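Local coordinates for meta cleavage compound hydrolase (Janthinobacterium, PDB 1J1I), which hydrolyses a carbon-carbon bond of the meta-cleavage compound formed during bacterial carbazole degradation, probably releasing anthranilate, at residues 61-66 / 272-276; 70-74 / 90-95; 96-100 / 127-131; 107-113 / 131-137; 215-219 / 243-248. The contacts are given in a common frame with arbitrary orientation. Residue numbers count along the deposited sequence, not the author numbering.

Contact 1: residues 61-66 / 272-276; sequences ILARHY and ANATL
This is an apolar packing contact on one side of the central sheet, between residues 61-66, at helix 59-62 and the turn leading on from it, and the C-terminal helix 268-281. The backbones come closest at L62 and A272, with CA atoms 6.4 Å apart. The chain turns, with H65 N and Y66 N both hydrogen-bonded to L62 O (2.9 and 3.0 Å). L276 (chi1 m, chi2 t) reaches into the hollow formed there: its CD2 lies 3.6 Å from L62 CD2, 3.7 Å from H65 CD2 and 3.8 Å from Y66 CE1, at the tyrosine ring edge. In this alpha/beta-hydrolase fold the contact ties a helix from the far end of the chain to the connection entering strand 67-71, and L62 also packs on V68 and L41. I61 (m, t) sets CG2 3.5 Å from A272 CB and 3.9 Å from L276 CD1. N273, whose OD1 is 4.1 Å from I61 CG2, also packs on S280 of the second subunit.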
# COMPACT_ATOMS: atom_id res chain seq x y z
N ILE A 61 2.09 12.55 14.03
CA ILE A 61 2.90 12.06 12.93
C ILE A 61 2.65 12.86 11.66
O ILE A 61 3.58 13.35 11.01
CB ILE A 61 2.61 10.57 12.66
CG1 ILE A 61 2.87 9.76 13.93
CG2 ILE A 61 3.49 10.07 11.53
CD1 ILE A 61 2.42 8.31 13.84
N LEU A 62 1.38 13.02 11.30
CA LEU A 62 1.03 13.76 10.09
C LEU A 62 1.41 15.23 10.21
O LEU A 62 1.86 15.85 9.25
CB LEU A 62 -0.46 13.60 9.80
CG LEU A 62 -0.93 12.16 9.53
CD1 LEU A 62 -2.42 12.14 9.28
CD2 LEU A 62 -0.18 11.59 8.33
N ALA A 63 1.23 15.79 11.41
CA ALA A 63 1.52 17.19 11.66
C ALA A 63 2.99 17.58 11.45
O ALA A 63 3.33 18.76 11.41
CB ALA A 63 1.07 17.57 13.07
N ARG A 64 3.86 16.59 11.32
CA ARG A 64 5.27 16.88 11.09
C ARG A 64 5.47 17.36 9.66
O ARG A 64 6.49 17.98 9.34
CB ARG A 64 6.12 15.63 11.33
CG ARG A 64 7.20 15.81 12.38
CD ARG A 64 6.72 15.35 13.75
NE ARG A 64 6.59 13.90 13.82
CZ ARG A 64 6.30 13.22 14.93
NH1 ARG A 64 6.11 13.87 16.07
NH2 ARG A 64 6.20 11.90 14.90
N HIS A 65 4.48 17.10 8.80
CA HIS A 65 4.60 17.48 7.40
C HIS A 65 3.41 18.24 6.81
O HIS A 65 3.52 18.79 5.71
CB HIS A 65 4.84 16.22 6.56
CG HIS A 65 5.99 15.40 7.03
ND1 HIS A 65 7.30 15.82 6.93
CD2 HIS A 65 6.04 14.19 7.64
CE1 HIS A 65 8.10 14.91 7.45
NE2 HIS A 65 7.36 13.91 7.89
N TYR A 66 2.28 18.27 7.51
CA TYR A 66 1.09 18.96 7.01
C TYR A 66 0.30 19.67 8.09
O TYR A 66 0.53 19.46 9.28
CB TYR A 66 0.14 17.97 6.33
CG TYR A 66 0.72 17.21 5.17
CD1 TYR A 66 1.44 16.04 5.36
CD2 TYR A 66 0.59 17.71 3.87
CE1 TYR A 66 2.02 15.37 4.28
CE2 TYR A 66 1.17 17.05 2.79
CZ TYR A 66 1.88 15.89 3.00
OH TYR A 66 2.48 15.26 1.93
N ALA A 272 -0.30 6.13 9.51
CA ALA A 272 0.21 7.48 9.32
C ALA A 272 1.30 7.54 8.26
O ALA A 272 1.32 8.45 7.43
CB ALA A 272 0.74 8.04 10.64
N ASN A 273 2.21 6.57 8.30
CA ASN A 273 3.30 6.52 7.34
C ASN A 273 2.81 6.22 5.93
O ASN A 273 3.29 6.81 4.97
CB ASN A 273 4.33 5.47 7.77
CG ASN A 273 5.40 6.05 8.68
OD1 ASN A 273 5.10 6.79 9.62
ND2 ASN A 273 6.65 5.72 8.40
N ALA A 274 1.84 5.31 5.82
CA ALA A 274 1.29 4.96 4.52
C ALA A 274 0.60 6.20 3.93
O ALA A 274 0.65 6.43 2.72
CB ALA A 274 0.29 3.82 4.67
N THR A 275 -0.04 6.97 4.80
CA THR A 275 -0.72 8.19 4.37
C THR A 275 0.28 9.26 3.96
O THR A 275 0.09 9.94 2.95
CB THR A 275 -1.62 8.74 5.49
OG1 THR A 275 -2.62 7.77 5.82
CG2 THR A 275 -2.30 10.04 5.05
N LEU A 276 1.35 9.41 4.74
CA LEU A 276 2.38 10.39 4.42
C LEU A 276 2.98 10.08 3.05
O LEU A 276 3.17 10.97 2.23
CB LEU A 276 3.49 10.39 5.47
CG LEU A 276 3.16 11.01 6.82
CD1 LEU A 276 4.33 10.81 7.78
CD2 LEU A 276 2.87 12.49 6.64

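Contact 2: residues 70-74 / 90-95; sequences AMDML and RRIRHL
L74, H94 and M71 carry most of this buried contact between strand 67-71, with the loop beyond it, and helix 88-101. The first segment is extended; the strand proper ends at M71, although the D72 backbone still hydrogen-bonds to R29, while residues 90-95 are regular helix. CA atoms approach most closely at L74 and R91, 5.9 Å apart. L74 CB lies over the face of the H94 ring (chi1 t) in a CH-pi contact, 4.2 Å from the H94 centroid and 26° off the normal, while L74 CD2 (chi1 t, chi2 p) extends to 3.5 Å from R90 CG. M71, with chi1 and chi2 both t, brings SD obliquely to 4.6 Å from the H94 centroid and to 3.8 Å from L95 CD1. Nearby, M73 SD is 4.0 Å from R91 CD. This is strand-to-helix packing of the alpha/beta-hydrolase core, and M73 also touches M115, next to the probable nucleophile S114. Water 1 links L74 O and R91 NH1, at 2.9 Å from each; R91 NE is hydrogen-bonded to Q88 OE1. H94 offers its pi face to aliphatic L74 while its NE2 is hydrogen-bonded to T28 OG1, so a polar ring is accommodated in a buried contact.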
# COMPACT_ATOMS: atom_id res chain seq x y z
N ALA A 70 -8.63 17.71 12.15
CA ALA A 70 -9.53 16.59 12.45
C ALA A 70 -10.90 17.18 12.81
O ALA A 70 -11.07 17.76 13.87
CB ALA A 70 -8.97 15.78 13.62
N MET A 71 -11.86 17.00 11.90
CA MET A 71 -13.21 17.54 12.06
C MET A 71 -14.28 16.57 12.57
O MET A 71 -14.36 15.45 12.10
CB MET A 71 -13.68 18.09 10.70
CG MET A 71 -15.08 18.72 10.69
SD MET A 71 -15.84 18.70 9.02
CE MET A 71 -16.73 17.12 9.11
N ASP A 72 -15.09 17.03 13.52
CA ASP A 72 -16.19 16.21 14.03
C ASP A 72 -17.35 16.38 13.05
O ASP A 72 -17.73 17.51 12.72
CB ASP A 72 -16.64 16.67 15.42
CG ASP A 72 -15.78 16.13 16.53
OD1 ASP A 72 -14.80 15.40 16.25
OD2 ASP A 72 -16.09 16.44 17.70
N MET A 73 -17.90 15.27 12.57
CA MET A 73 -19.01 15.34 11.64
C MET A 73 -20.28 15.87 12.31
O MET A 73 -20.42 15.85 13.53
CB MET A 73 -19.33 13.97 11.05
CG MET A 73 -18.28 13.43 10.07
SD MET A 73 -18.85 11.91 9.29
CE MET A 73 -18.50 10.72 10.59
N LEU A 74 -21.20 16.33 11.47
CA LEU A 74 -22.49 16.83 11.91
C LEU A 74 -23.13 15.79 12.83
O LEU A 74 -23.25 14.62 12.46
CB LEU A 74 -23.38 17.03 10.68
CG LEU A 74 -24.86 17.40 10.85
CD1 LEU A 74 -24.99 18.80 11.43
CD2 LEU A 74 -25.54 17.31 9.49
N ARG A 90 -26.76 15.38 4.09
CA ARG A 90 -26.52 16.44 5.06
C ARG A 90 -25.08 16.43 5.58
O ARG A 90 -24.49 17.49 5.79
CB ARG A 90 -27.51 16.31 6.22
CG ARG A 90 -27.83 17.62 6.92
CD ARG A 90 -28.26 18.69 5.93
NE ARG A 90 -28.81 19.87 6.61
CZ ARG A 90 -30.01 19.90 7.18
NH1 ARG A 90 -30.78 18.82 7.17
NH2 ARG A 90 -30.43 21.01 7.78
N ARG A 91 -24.51 15.25 5.79
CA ARG A 91 -23.13 15.16 6.25
C ARG A 91 -22.18 15.64 5.15
O ARG A 91 -21.17 16.29 5.43
CB ARG A 91 -22.77 13.73 6.67
CG ARG A 91 -23.23 13.34 8.07
CD ARG A 91 -22.78 11.92 8.42
NE ARG A 91 -23.49 10.92 7.62
CZ ARG A 91 -24.71 10.48 7.90
NH1 ARG A 91 -25.37 10.94 8.95
NH2 ARG A 91 -25.29 9.58 7.10
N ILE A 92 -22.50 15.30 3.90
CA ILE A 92 -21.66 15.73 2.78
C ILE A 92 -21.67 17.25 2.69
O ILE A 92 -20.61 17.88 2.57
CB ILE A 92 -22.17 15.13 1.45
CG1 ILE A 92 -21.95 13.61 1.45
CG2 ILE A 92 -21.45 15.79 0.26
CD1 ILE A 92 -22.59 12.89 0.28
N ARG A 93 -22.86 17.84 2.76
CA ARG A 93 -23.00 19.29 2.69
C ARG A 93 -22.23 19.94 3.84
O ARG A 93 -21.57 20.96 3.66
CB ARG A 93 -24.47 19.71 2.78
CG ARG A 93 -24.68 21.22 2.67
CD ARG A 93 -26.04 21.63 3.21
NE ARG A 93 -27.13 20.87 2.61
CZ ARG A 93 -28.40 20.95 2.99
NH1 ARG A 93 -29.33 20.23 2.38
NH2 ARG A 93 -28.74 21.76 3.99
N HIS A 94 -22.32 19.33 5.02
CA HIS A 94 -21.62 19.87 6.18
C HIS A 94 -20.12 19.93 5.95
O HIS A 94 -19.48 20.94 6.21
CB HIS A 94 -21.91 19.05 7.44
CG HIS A 94 -21.06 19.43 8.61
ND1 HIS A 94 -20.12 18.59 9.16
CD2 HIS A 94 -21.00 20.59 9.32
CE1 HIS A 94 -19.50 19.21 10.15
NE2 HIS A 94 -20.02 20.42 10.27
N LEU A 95 -19.55 18.83 5.46
CA LEU A 95 -18.12 18.78 5.20
C LEU A 95 -17.76 19.84 4.16
O LEU A 95 -16.73 20.51 4.27
CB LEU A 95 -17.71 17.38 4.72
CG LEU A 95 -16.25 17.18 4.29
CD1 LEU A 95 -15.32 17.62 5.42
CD2 LEU A 95 -16.01 15.70 3.96
O HOH W 1 -24.74 12.45 11.35

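Contact 3: residues 96-100 / 127-131; sequences HDFIK and HSELV
Two histidine rings and L130, with I99 and K100 beside them, make this surface contact between helix 88-101 and the short 3-10 turn 128-130. H96 adopts chi1 161° (t) and chi2 -79°, turning one edge of its ring toward the face of H127. The centroids are 4.2 Å apart and the planes meet at 51°, a tilted edge-to-face pair with H96 CD2 3.4 Å from H127 CG. The H96 ring is also held from its own helix, since ND1 donates to D97 OD1 at 2.8 Å. H127, in the m rotamer, is the first residue to leave helical geometry after helix 114-126 (phi/psi -138/51°). The turn following it, with L130 N hydrogen-bonded to H127 O at 3.1 Å, leads into strand 131-137. It therefore belongs to the helix-to-strand return of a beta-alpha-beta unit in the alpha/beta-hydrolase fold, and helix 88-101 packs beside that return. The nearest CA pairs are H96 with H127 (7.4 Å) and I99 with L130 (7.8 Å). L130, with chi1 m and chi2 t, sends CD1 to 3.8 Å from H96 CD2 and 4.1 Å from I99 CG2. K100 curls, all four chi angles in m, and brings its CD to 3.7 Å from L130 CD2. I99 (m, t) also packs against V108 and I110 of the neighbouring strand.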
# COMPACT_ATOMS: atom_id res chain seq x y z
N HIS A 96 -18.62 20.00 3.16
CA HIS A 96 -18.40 21.00 2.12
C HIS A 96 -18.34 22.39 2.76
O HIS A 96 -17.44 23.18 2.47
CB HIS A 96 -19.54 20.94 1.09
CG HIS A 96 -19.68 22.19 0.26
ND1 HIS A 96 -20.31 23.32 0.72
CD2 HIS A 96 -19.28 22.47 -1.00
CE1 HIS A 96 -20.30 24.25 -0.22
NE2 HIS A 96 -19.68 23.76 -1.27
N ASP A 97 -19.31 22.68 3.63
CA ASP A 97 -19.38 23.97 4.30
C ASP A 97 -18.19 24.20 5.24
O ASP A 97 -17.67 25.31 5.32
CB ASP A 97 -20.71 24.10 5.08
CG ASP A 97 -21.93 24.08 4.16
OD1 ASP A 97 -21.78 24.24 2.94
OD2 ASP A 97 -23.06 23.92 4.67
N PHE A 98 -17.75 23.14 5.93
CA PHE A 98 -16.61 23.26 6.82
C PHE A 98 -15.37 23.64 6.02
O PHE A 98 -14.63 24.54 6.40
CB PHE A 98 -16.36 21.94 7.56
CG PHE A 98 -15.12 21.94 8.41
CD1 PHE A 98 -13.96 21.31 7.97
CD2 PHE A 98 -15.11 22.57 9.66
CE1 PHE A 98 -12.80 21.30 8.75
CE2 PHE A 98 -13.95 22.57 10.45
CZ PHE A 98 -12.79 21.93 9.99
N ILE A 99 -15.14 22.93 4.92
CA ILE A 99 -13.99 23.22 4.08
C ILE A 99 -14.01 24.68 3.63
O ILE A 99 -13.01 25.39 3.76
CB ILE A 99 -13.96 22.28 2.85
CG1 ILE A 99 -13.63 20.85 3.32
CG2 ILE A 99 -12.92 22.74 1.85
CD1 ILE A 99 -13.77 19.80 2.25
N LYS A 100 -15.15 25.14 3.12
CA LYS A 100 -15.29 26.52 2.67
C LYS A 100 -15.08 27.52 3.81
O LYS A 100 -14.43 28.54 3.63
CB LYS A 100 -16.68 26.74 2.06
CG LYS A 100 -17.00 25.82 0.89
CD LYS A 100 -16.04 26.02 -0.26
CE LYS A 100 -16.19 27.39 -0.90
NZ LYS A 100 -17.57 27.60 -1.41
N HIS A 127 -18.11 17.85 -4.97
CA HIS A 127 -17.33 19.09 -4.90
C HIS A 127 -15.83 18.84 -5.03
O HIS A 127 -15.05 19.32 -4.21
CB HIS A 127 -17.61 19.78 -3.56
CG HIS A 127 -19.06 19.82 -3.19
ND1 HIS A 127 -19.98 20.58 -3.88
CD2 HIS A 127 -19.74 19.19 -2.21
CE1 HIS A 127 -21.17 20.42 -3.33
NE2 HIS A 127 -21.06 19.58 -2.32
N SER A 128 -15.43 18.10 -6.06
CA SER A 128 -14.03 17.76 -6.25
C SER A 128 -13.08 18.94 -6.46
O SER A 128 -11.88 18.79 -6.28
CB SER A 128 -13.87 16.77 -7.41
OG SER A 128 -14.19 17.36 -8.65
N GLU A 129 -13.61 20.10 -6.83
CA GLU A 129 -12.74 21.26 -7.03
C GLU A 129 -12.11 21.70 -5.70
O GLU A 129 -11.16 22.49 -5.68
CB GLU A 129 -13.51 22.42 -7.66
CG GLU A 129 -14.53 23.12 -6.77
CD GLU A 129 -15.85 22.36 -6.63
OE1 GLU A 129 -16.02 21.32 -7.29
OE2 GLU A 129 -16.71 22.82 -5.85
N LEU A 130 -12.62 21.18 -4.60
CA LEU A 130 -12.10 21.50 -3.27
C LEU A 130 -11.10 20.45 -2.80
O LEU A 130 -10.35 20.68 -1.85
CB LEU A 130 -13.24 21.53 -2.25
CG LEU A 130 -14.43 22.46 -2.45
CD1 LEU A 130 -15.47 22.19 -1.37
CD2 LEU A 130 -13.95 23.91 -2.41
N VAL A 131 -11.09 19.30 -3.47
CA VAL A 131 -10.25 18.18 -3.06
C VAL A 131 -9.05 17.85 -3.93
O VAL A 131 -9.15 17.79 -5.16
CB VAL A 131 -11.12 16.91 -2.93
CG1 VAL A 131 -10.34 15.80 -2.24
CG2 VAL A 131 -12.39 17.24 -2.17

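Contact 4: residues 107-113 / 131-137; sequences KVSIVGN and VNALVLM
Five backbone hydrogen bonds join strand 108-113 to residues 131-137 in parallel register: N132 N to V108 O (2.9 Å), I110 N to A133 O (2.9 Å), V135 N to I110 O (2.8 Å), G112 N to V135 O (3.0 Å) and M137 N to G112 O (3.0 Å). The axes of 108-113 and 133-137 approach to 4.7 Å, their directions 6° apart, and V111 pairs with V135 (CA-CA 4.5 Å). A corner at N132 (phi/psi -100/-40°) interrupts the second strand, and there water 2 bridges K107 NZ (3.0 Å) and V131 O (2.8 Å). N113 ND2 is hydrogen-bonded to H261 O and makes a weak hydrogen bond to M137 SD at 3.3 Å. On the I110 face, I110 CD1 meets V131 CG2 at 3.8 Å; on the other, V111 CG1 meets V135 CB at 3.8 Å. Helices 114-126 and 268-281 cover these respective faces. Helix 114-126 connects the strands as a beta-alpha-beta unit, and N113 leads into S114, probably the nucleophile, at the nucleophile elbow characteristic of alpha/beta hydrolases.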
# COMPACT_ATOMS: atom_id res chain seq x y z
N LYS A 107 -6.77 23.51 -2.55
CA LYS A 107 -7.44 22.24 -2.30
C LYS A 107 -6.95 21.61 -1.01
O LYS A 107 -5.92 22.00 -0.46
CB LYS A 107 -7.19 21.28 -3.47
CG LYS A 107 -7.77 21.77 -4.79
CD LYS A 107 -7.48 20.81 -5.93
CE LYS A 107 -8.18 21.27 -7.20
NZ LYS A 107 -7.98 20.31 -8.31
N VAL A 108 -7.70 20.63 -0.52
CA VAL A 108 -7.34 19.92 0.71
C VAL A 108 -7.43 18.42 0.50
O VAL A 108 -8.17 17.95 -0.37
CB VAL A 108 -8.29 20.29 1.87
CG1 VAL A 108 -8.23 21.78 2.15
CG2 VAL A 108 -9.71 19.86 1.55
N SER A 109 -6.68 17.67 1.29
CA SER A 109 -6.71 16.22 1.21
C SER A 109 -7.72 15.77 2.25
O SER A 109 -7.86 16.41 3.30
CB SER A 109 -5.33 15.63 1.54
OG SER A 109 -4.35 16.07 0.62
N ILE A 110 -8.44 14.68 1.97
CA ILE A 110 -9.43 14.19 2.91
C ILE A 110 -9.16 12.73 3.26
O ILE A 110 -9.00 11.89 2.37
CB ILE A 110 -10.86 14.31 2.34
CG1 ILE A 110 -11.16 15.78 2.00
CG2 ILE A 110 -11.88 13.76 3.36
CD1 ILE A 110 -12.53 16.00 1.38
N VAL A 111 -9.12 12.45 4.56
CA VAL A 111 -8.87 11.11 5.09
C VAL A 111 -10.04 10.72 5.98
O VAL A 111 -10.30 11.38 6.99
CB VAL A 111 -7.58 11.08 5.94
CG1 VAL A 111 -7.29 9.66 6.39
CG2 VAL A 111 -6.41 11.65 5.14
N GLY A 112 -10.74 9.64 5.63
CA GLY A 112 -11.88 9.23 6.43
C GLY A 112 -12.01 7.74 6.68
O GLY A 112 -11.69 6.92 5.82
N ASN A 113 -12.50 7.42 7.87
CA ASN A 113 -12.73 6.03 8.28
C ASN A 113 -14.23 5.75 8.23
O ASN A 113 -15.02 6.60 8.63
CB ASN A 113 -12.20 5.82 9.70
CG ASN A 113 -12.57 4.46 10.26
OD1 ASN A 113 -13.61 4.31 10.91
ND2 ASN A 113 -11.73 3.47 10.00
N VAL A 131 -11.09 19.30 -3.47
CA VAL A 131 -10.25 18.18 -3.06
C VAL A 131 -9.05 17.85 -3.93
O VAL A 131 -9.15 17.79 -5.16
CB VAL A 131 -11.12 16.91 -2.93
CG1 VAL A 131 -10.34 15.80 -2.24
CG2 VAL A 131 -12.39 17.24 -2.17
N ASN A 132 -7.92 17.59 -3.27
CA ASN A 132 -6.66 17.24 -3.92
C ASN A 132 -6.41 15.72 -3.89
O ASN A 132 -5.92 15.15 -4.86
CB ASN A 132 -5.51 17.95 -3.21
CG ASN A 132 -4.15 17.45 -3.66
OD1 ASN A 132 -3.76 17.65 -4.81
ND2 ASN A 132 -3.43 16.79 -2.76
N ALA A 133 -6.73 15.09 -2.77
CA ALA A 133 -6.52 13.65 -2.60
C ALA A 133 -7.52 13.09 -1.59
O ALA A 133 -8.00 13.82 -0.72
CB ALA A 133 -5.10 13.36 -2.12
N LEU A 134 -7.81 11.80 -1.71
CA LEU A 134 -8.77 11.13 -0.83
C LEU A 134 -8.22 9.81 -0.30
O LEU A 134 -7.64 9.02 -1.04
CB LEU A 134 -10.06 10.84 -1.60
CG LEU A 134 -11.14 10.02 -0.89
CD1 LEU A 134 -11.75 10.83 0.24
CD2 LEU A 134 -12.21 9.61 -1.89
N VAL A 135 -8.42 9.57 0.99
CA VAL A 135 -7.98 8.32 1.62
C VAL A 135 -9.21 7.66 2.23
O VAL A 135 -9.85 8.23 3.10
CB VAL A 135 -6.94 8.58 2.74
CG1 VAL A 135 -6.57 7.26 3.43
CG2 VAL A 135 -5.70 9.24 2.15
N LEU A 136 -9.54 6.48 1.74
CA LEU A 136 -10.70 5.74 2.23
C LEU A 136 -10.16 4.60 3.07
O LEU A 136 -9.44 3.73 2.58
CB LEU A 136 -11.52 5.21 1.06
CG LEU A 136 -12.03 6.30 0.10
CD1 LEU A 136 -12.60 5.64 -1.14
CD2 LEU A 136 -13.08 7.17 0.80
N MET A 137 -10.51 4.61 4.35
CA MET A 137 -10.01 3.60 5.28
C MET A 137 -11.18 2.82 5.86
O MET A 137 -11.93 3.35 6.69
CB MET A 137 -9.22 4.31 6.38
CG MET A 137 -8.47 3.40 7.33
SD MET A 137 -8.65 3.94 9.03
CE MET A 137 -8.34 5.72 8.92
O HOH W 2 -9.84 18.02 -7.84

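Contact 5: residues 215-219 / 243-248; sequences PEFIR and KFLDLI
L247 extends beneath the guanidinium of R219: with chi1 m and chi2 t its CD2 lies over one face of that planar group, 3.2 Å from R219 NH2. Its other methyl, CD1, is 4.0 Å from P215 CB and 3.9 Å from I218 CG2, so this leucine spans much of the short helix 215-218. The backbones are nearest where R219 meets L247 (CA-CA 4.8 Å), and R219 CA makes a CA-H...O contact with L247 O at 3.5 Å. R219 N is hydrogen-bonded to P215 O and L247 N to K243 O (both 3.0 Å); I248 then leaves helical geometry with phi/psi -88/111°. I218 (m, t) points inward and fills the buried side, its CG2 lying 3.8 Å from F244 CD2 at the phenyl edge and 3.8 Å from I248 CG1. The two helices flank strand 225-230 in the chain, one before it and the other after it, and F244 packs on V227 and I248 on T225 of that strand. The contact thus joins successive helical connections of the alpha/beta-hydrolase fold. F244 also touches L121 of helix 114-126. At the exposed margin R219 NE and E216 OE2 form a salt bridge at 3.5 Å, its hydrogen bond weak. The charged edge is directed to E216 in its own segment, while the guanidinium face packs on the L247 methyl, so the contact across the segments is apolar packing.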
# COMPACT_ATOMS: atom_id res chain seq x y z
N PRO A 215 -22.47 1.63 -7.21
CA PRO A 215 -21.10 1.58 -7.72
C PRO A 215 -20.85 2.66 -8.77
O PRO A 215 -19.73 3.14 -8.93
CB PRO A 215 -21.02 0.17 -8.30
CG PRO A 215 -21.86 -0.62 -7.32
CD PRO A 215 -23.07 0.29 -7.14
N GLU A 216 -21.91 3.06 -9.48
CA GLU A 216 -21.78 4.10 -10.50
C GLU A 216 -21.35 5.44 -9.92
O GLU A 216 -20.62 6.19 -10.58
CB GLU A 216 -23.10 4.26 -11.26
CG GLU A 216 -23.40 3.12 -12.21
CD GLU A 216 -22.26 2.89 -13.19
OE1 GLU A 216 -22.00 3.79 -14.02
OE2 GLU A 216 -21.63 1.82 -13.14
N PHE A 217 -21.79 5.72 -8.70
CA PHE A 217 -21.42 6.96 -8.02
C PHE A 217 -19.94 6.90 -7.66
O PHE A 217 -19.20 7.86 -7.85
CB PHE A 217 -22.26 7.13 -6.75
CG PHE A 217 -22.00 8.41 -6.01
CD1 PHE A 217 -22.57 9.61 -6.44
CD2 PHE A 217 -21.21 8.42 -4.85
CE1 PHE A 217 -22.36 10.80 -5.74
CE2 PHE A 217 -21.00 9.61 -4.14
CZ PHE A 217 -21.58 10.80 -4.59
N ILE A 218 -19.53 5.75 -7.13
CA ILE A 218 -18.14 5.54 -6.72
C ILE A 218 -17.17 5.67 -7.90
O ILE A 218 -16.04 6.14 -7.75
CB ILE A 218 -18.01 4.16 -6.03
CG1 ILE A 218 -18.88 4.16 -4.77
CG2 ILE A 218 -16.55 3.85 -5.68
CD1 ILE A 218 -18.96 2.83 -4.05
N ARG A 219 -17.63 5.27 -9.08
CA ARG A 219 -16.81 5.33 -10.29
C ARG A 219 -16.54 6.78 -10.70
O ARG A 219 -15.69 7.05 -11.55
CB ARG A 219 -17.53 4.59 -11.43
CG ARG A 219 -16.61 4.04 -12.50
CD ARG A 219 -17.42 3.44 -13.64
NE ARG A 219 -18.16 2.24 -13.26
CZ ARG A 219 -17.61 1.04 -13.07
NH1 ARG A 219 -16.30 0.87 -13.22
NH2 ARG A 219 -18.37 0.01 -12.74
N LYS A 243 -13.05 -4.05 -4.75
CA LYS A 243 -14.09 -3.47 -5.59
C LYS A 243 -13.85 -1.96 -5.75
O LYS A 243 -14.03 -1.42 -6.83
CB LYS A 243 -15.48 -3.73 -5.00
CG LYS A 243 -16.61 -3.38 -5.96
CD LYS A 243 -17.97 -3.81 -5.41
CE LYS A 243 -19.07 -3.60 -6.45
NZ LYS A 243 -20.40 -4.05 -5.94
N PHE A 244 -13.45 -1.29 -4.67
CA PHE A 244 -13.16 0.15 -4.74
C PHE A 244 -12.03 0.36 -5.75
O PHE A 244 -12.06 1.30 -6.54
CB PHE A 244 -12.69 0.70 -3.39
CG PHE A 244 -13.81 1.13 -2.47
CD1 PHE A 244 -13.94 0.56 -1.21
CD2 PHE A 244 -14.70 2.12 -2.85
CE1 PHE A 244 -14.96 0.97 -0.34
CE2 PHE A 244 -15.72 2.54 -1.99
CZ PHE A 244 -15.84 1.97 -0.73
N LEU A 245 -11.03 -0.52 -5.70
CA LEU A 245 -9.88 -0.42 -6.60
C LEU A 245 -10.27 -0.59 -8.06
O LEU A 245 -9.65 -0.03 -8.95
CB LEU A 245 -8.82 -1.45 -6.19
CG LEU A 245 -8.11 -1.13 -4.86
CD1 LEU A 245 -7.18 -2.28 -4.48
CD2 LEU A 245 -7.32 0.16 -4.99
N ASP A 246 -11.32 -1.37 -8.30
CA ASP A 246 -11.81 -1.61 -9.65
C ASP A 246 -12.63 -0.40 -10.14
O ASP A 246 -12.54 -0.00 -11.31
CB ASP A 246 -12.69 -2.86 -9.66
CG ASP A 246 -13.20 -3.21 -11.04
OD1 ASP A 246 -12.37 -3.51 -11.92
OD2 ASP A 246 -14.43 -3.18 -11.23
N LEU A 247 -13.39 0.20 -9.24
CA LEU A 247 -14.25 1.34 -9.57
C LEU A 247 -13.57 2.70 -9.68
O LEU A 247 -13.89 3.48 -10.57
CB LEU A 247 -15.38 1.43 -8.54
CG LEU A 247 -16.31 0.21 -8.48
CD1 LEU A 247 -17.19 0.31 -7.25
CD2 LEU A 247 -17.13 0.14 -9.76
N ILE A 248 -12.65 2.98 -8.76
CA ILE A 248 -11.96 4.27 -8.77
C ILE A 248 -10.71 4.20 -9.65
O ILE A 248 -9.73 3.53 -9.32
CB ILE A 248 -11.62 4.68 -7.32
CG1 ILE A 248 -12.90 4.69 -6.48
CG2 ILE A 248 -10.98 6.08 -7.30
CD1 ILE A 248 -12.69 4.97 -5.00

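Contact 4 lies nearest the middle of the chain, its centre about 9 Å from the chain centre, and the others pack around the same sheet. Contact 3 shares V131 with it; L130 O approaches V108 N at 3.0 Å, a probable hydrogen bond. Contact 2 uses the same helix as contact 3. Contact 5 reaches contact 4 where L136 CD1 meets I248 CD1 at 3.9 Å. The centre of contact 1 is about 13 Å from that of contact 4. Measured between side chains, N113 of contact 4 is about 5 Å from H261, M73 of contact 2 about 7 Å from S114, and F244 of contact 5 about 9 Å from both H261 and D233, the probable catalytic residues.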